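Local coordinates for OmpT protein (Vibrio cholerae serotype O1, PDB 6EHD), which probably acts as a non-specific diffusion porin, a channel across the outer membrane, at residues S100-G104 / R282-G288. The protein carries 1 engineered substitution. Residues are numbered along the deposited sequence; the frame is centred on the assembly and turned at random.
Sequences SYFFG and RVYAEYG. With C8E ((hydroxyethyloxy)tri(ethyloxy)octane), chain G.
The ring of Tyr101 lies face to face on the ring of Tyr284, with centroids 4.0 Å apart. Tyr101 (chi1 m) and Tyr284 (chi1 p) lay their rings nearly parallel, at 11°. A C8E detergent molecule covers the opposite face of Tyr101. At the ring edge, Arg282 NH1 donates a hydrogen bond to Tyr101 OH at 3.0 Å; this hydroxyl also hydrogen-bonds Glu274. Phe102 extends the aromatic cluster, its CE2 3.7 Å from Tyr284 CD2.

Residues 282-288 are extended strand. Arg282, Tyr284 and Glu286 point toward the loop, while Val283, Ala285 and Tyr287 point away. Phe102 CA lies 7.3 Å from Glu286 CA, and Phe103 CA 6.0 Å from Gly288 CA. Residues 100-104 form a tight, non-regular turn, with psi between -16° and -48° at residues 101-103. Gly104 N closes it by a hydrogen bond to Ser100 OG, 3.0 Å; Ser100 OG also hydrogen-bonds Asp98. The backbone NH groups of Tyr101, Phe102 and Phe103 turn toward the Glu286 carboxylate, whose chi1 and chi2 are both t. Tyr101 N donates a hydrogen bond to Glu286 OE1 at 2.8 Å, and Phe103 N one to Glu286 OE2 at 3.0 Å. Phe102 N adds a weak hydrogen bond to Glu286 OE2 at 3.3 Å. Glu286 OE1 is also hydrogen-bonded to Tyr248 OH. Phe103 packs against Gly288, with CD2 3.7 Å from Gly288 N; a CB on Gly288 would clash there.

The stack and the Glu286 carboxylate join a loop folded into the barrel to wall strand 281-291, consistent with the constriction loop L3 of general porins.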
loop_
_atom_site.group_PDB
_atom_site.type_symbol
_atom_site.label_atom_id
_atom_site.label_comp_id
_atom_site.label_asym_id
_atom_site.label_seq_id
_atom_site.Cartn_x
_atom_site.Cartn_y
_atom_site.Cartn_z
ATOM N N SER A 100 1.223 -5.397 9.683
ATOM C CA SER A 100 1.661 -6.766 9.321
ATOM C C SER A 100 2.799 -6.826 8.266
ATOM O O SER A 100 3.103 -5.835 7.561
ATOM C CB SER A 100 0.419 -7.532 8.775
ATOM O OG SER A 100 0.003 -7.062 7.494
ATOM N N TYR A 101 3.402 -8.027 8.130
ATOM C CA TYR A 101 4.410 -8.364 7.096
ATOM C C TYR A 101 3.810 -9.193 5.931
ATOM O O TYR A 101 4.416 -9.237 4.889
ATOM C CB TYR A 101 5.571 -9.135 7.726
ATOM C CG TYR A 101 6.617 -8.302 8.314
ATOM C CD1 TYR A 101 7.670 -7.854 7.537
ATOM C CD2 TYR A 101 6.605 -7.961 9.668
ATOM C CE1 TYR A 101 8.631 -6.980 8.105
ATOM C CE2 TYR A 101 7.602 -7.158 10.236
ATOM C CZ TYR A 101 8.643 -6.683 9.430
ATOM O OH TYR A 101 9.638 -5.844 9.967
ATOM N N PHE A 102 2.613 -9.804 6.065
ATOM C CA PHE A 102 2.008 -10.695 5.078
ATOM C C PHE A 102 0.515 -10.566 4.764
ATOM O O PHE A 102 0.128 -10.498 3.596
ATOM C CB PHE A 102 2.242 -12.207 5.414
ATOM C CG PHE A 102 3.662 -12.686 5.317
ATOM C CD1 PHE A 102 4.218 -12.938 4.113
ATOM C CD2 PHE A 102 4.427 -12.865 6.516
ATOM C CE1 PHE A 102 5.548 -13.426 4.032
ATOM C CE2 PHE A 102 5.743 -13.408 6.424
ATOM C CZ PHE A 102 6.264 -13.667 5.183
ATOM N N PHE A 103 -0.343 -10.501 5.783
ATOM C CA PHE A 103 -1.790 -10.785 5.573
ATOM C C PHE A 103 -2.765 -9.607 5.742
ATOM O O PHE A 103 -3.892 -9.680 5.302
ATOM C CB PHE A 103 -2.226 -11.930 6.499
ATOM C CG PHE A 103 -1.435 -13.244 6.286
ATOM C CD1 PHE A 103 -1.414 -13.824 4.993
ATOM C CD2 PHE A 103 -0.684 -13.801 7.315
ATOM C CE1 PHE A 103 -0.640 -15.004 4.753
ATOM C CE2 PHE A 103 0.085 -14.960 7.073
ATOM C CZ PHE A 103 0.064 -15.552 5.791
ATOM N N GLY A 104 -2.349 -8.558 6.466
ATOM C CA GLY A 104 -3.227 -7.356 6.667
ATOM C C GLY A 104 -3.264 -6.387 5.537
ATOM O O GLY A 104 -2.591 -6.588 4.509
ATOM N N ARG A 282 16.851 -8.650 9.241
ATOM C CA ARG A 282 15.764 -9.043 10.142
ATOM C C ARG A 282 14.996 -10.231 9.646
ATOM O O ARG A 282 15.060 -10.577 8.496
ATOM C CB ARG A 282 14.780 -7.869 10.281
ATOM C CG ARG A 282 13.966 -7.571 9.060
ATOM C CD ARG A 282 12.982 -6.365 9.263
ATOM N NE ARG A 282 13.683 -5.095 9.446
ATOM C CZ ARG A 282 13.035 -3.899 9.422
ATOM N NH1 ARG A 282 11.686 -3.835 9.275
ATOM N NH2 ARG A 282 13.740 -2.752 9.517
ATOM N N VAL A 283 14.248 -10.848 10.581
ATOM C CA VAL A 283 13.373 -11.991 10.287
ATOM C C VAL A 283 12.006 -11.763 10.979
ATOM O O VAL A 283 11.878 -10.945 11.887
ATOM C CB VAL A 283 13.954 -13.366 10.775
ATOM C CG1 VAL A 283 15.273 -13.640 9.984
ATOM C CG2 VAL A 283 14.192 -13.372 12.244
ATOM N N TYR A 284 11.039 -12.498 10.490
ATOM C CA TYR A 284 9.678 -12.363 11.043
ATOM C C TYR A 284 8.828 -13.631 10.787
ATOM O O TYR A 284 9.055 -14.387 9.814
ATOM C CB TYR A 284 8.961 -11.125 10.379
ATOM C CG TYR A 284 9.278 -10.870 8.932
ATOM C CD1 TYR A 284 10.392 -10.135 8.556
ATOM C CD2 TYR A 284 8.531 -11.418 7.936
ATOM C CE1 TYR A 284 10.757 -9.947 7.234
ATOM C CE2 TYR A 284 8.845 -11.182 6.579
ATOM C CZ TYR A 284 10.012 -10.488 6.226
ATOM O OH TYR A 284 10.297 -10.286 4.863
ATOM N N ALA A 285 7.799 -13.825 11.642
ATOM C CA ALA A 285 6.881 -14.922 11.488
ATOM C C ALA A 285 5.455 -14.435 11.873
ATOM O O ALA A 285 5.327 -13.699 12.891
ATOM C CB ALA A 285 7.282 -16.058 12.447
ATOM N N GLU A 286 4.476 -14.889 11.104
ATOM C CA GLU A 286 3.129 -14.399 11.277
ATOM C C GLU A 286 2.073 -15.462 11.063
ATOM O O GLU A 286 2.154 -16.292 10.152
ATOM C CB GLU A 286 2.931 -13.230 10.189
ATOM C CG GLU A 286 1.647 -12.409 10.323
ATOM C CD GLU A 286 1.695 -11.209 9.296
ATOM O OE1 GLU A 286 2.714 -10.432 9.423
ATOM O OE2 GLU A 286 0.772 -11.103 8.465
ATOM N N TYR A 287 0.998 -15.346 11.851
ATOM C CA TYR A 287 -0.247 -16.131 11.619
ATOM C C TYR A 287 -1.378 -15.173 11.195
ATOM O O TYR A 287 -1.546 -14.090 11.807
ATOM C CB TYR A 287 -0.622 -16.755 12.960
ATOM C CG TYR A 287 -2.033 -17.349 13.016
ATOM C CD1 TYR A 287 -2.420 -18.371 12.147
ATOM C CD2 TYR A 287 -3.030 -16.798 13.861
ATOM C CE1 TYR A 287 -3.748 -18.916 12.192
ATOM C CE2 TYR A 287 -4.354 -17.303 13.871
ATOM C CZ TYR A 287 -4.695 -18.384 13.053
ATOM O OH TYR A 287 -6.008 -18.923 13.119
ATOM N N GLY A 288 -2.121 -15.591 10.189
ATOM C CA GLY A 288 -3.305 -14.904 9.677
ATOM C C GLY A 288 -4.575 -15.807 9.635
ATOM O O GLY A 288 -4.523 -16.881 9.060
HETATM C C11 C8E G . 5.418 -1.839 10.951
HETATM O O12 C8E G . 6.070 -2.758 10.032
HETATM C C13 C8E G . 5.177 -3.148 8.956
HETATM C C14 C8E G . 5.900 -3.938 7.878
HETATM O O15 C8E G . 6.800 -2.980 7.272
HETATM C C16 C8E G . 8.002 -3.431 6.713
HETATM C C17 C8E G . 7.556 -3.847 5.388
HETATM O O18 C8E G . 8.317 -3.286 4.323
HETATM C C19 C8E G . 8.183 -3.679 2.945
HETATM C C20 C8E G . 7.554 -3.182 1.588
HETATM O O21 C8E G . 7.402 -4.131 0.400
#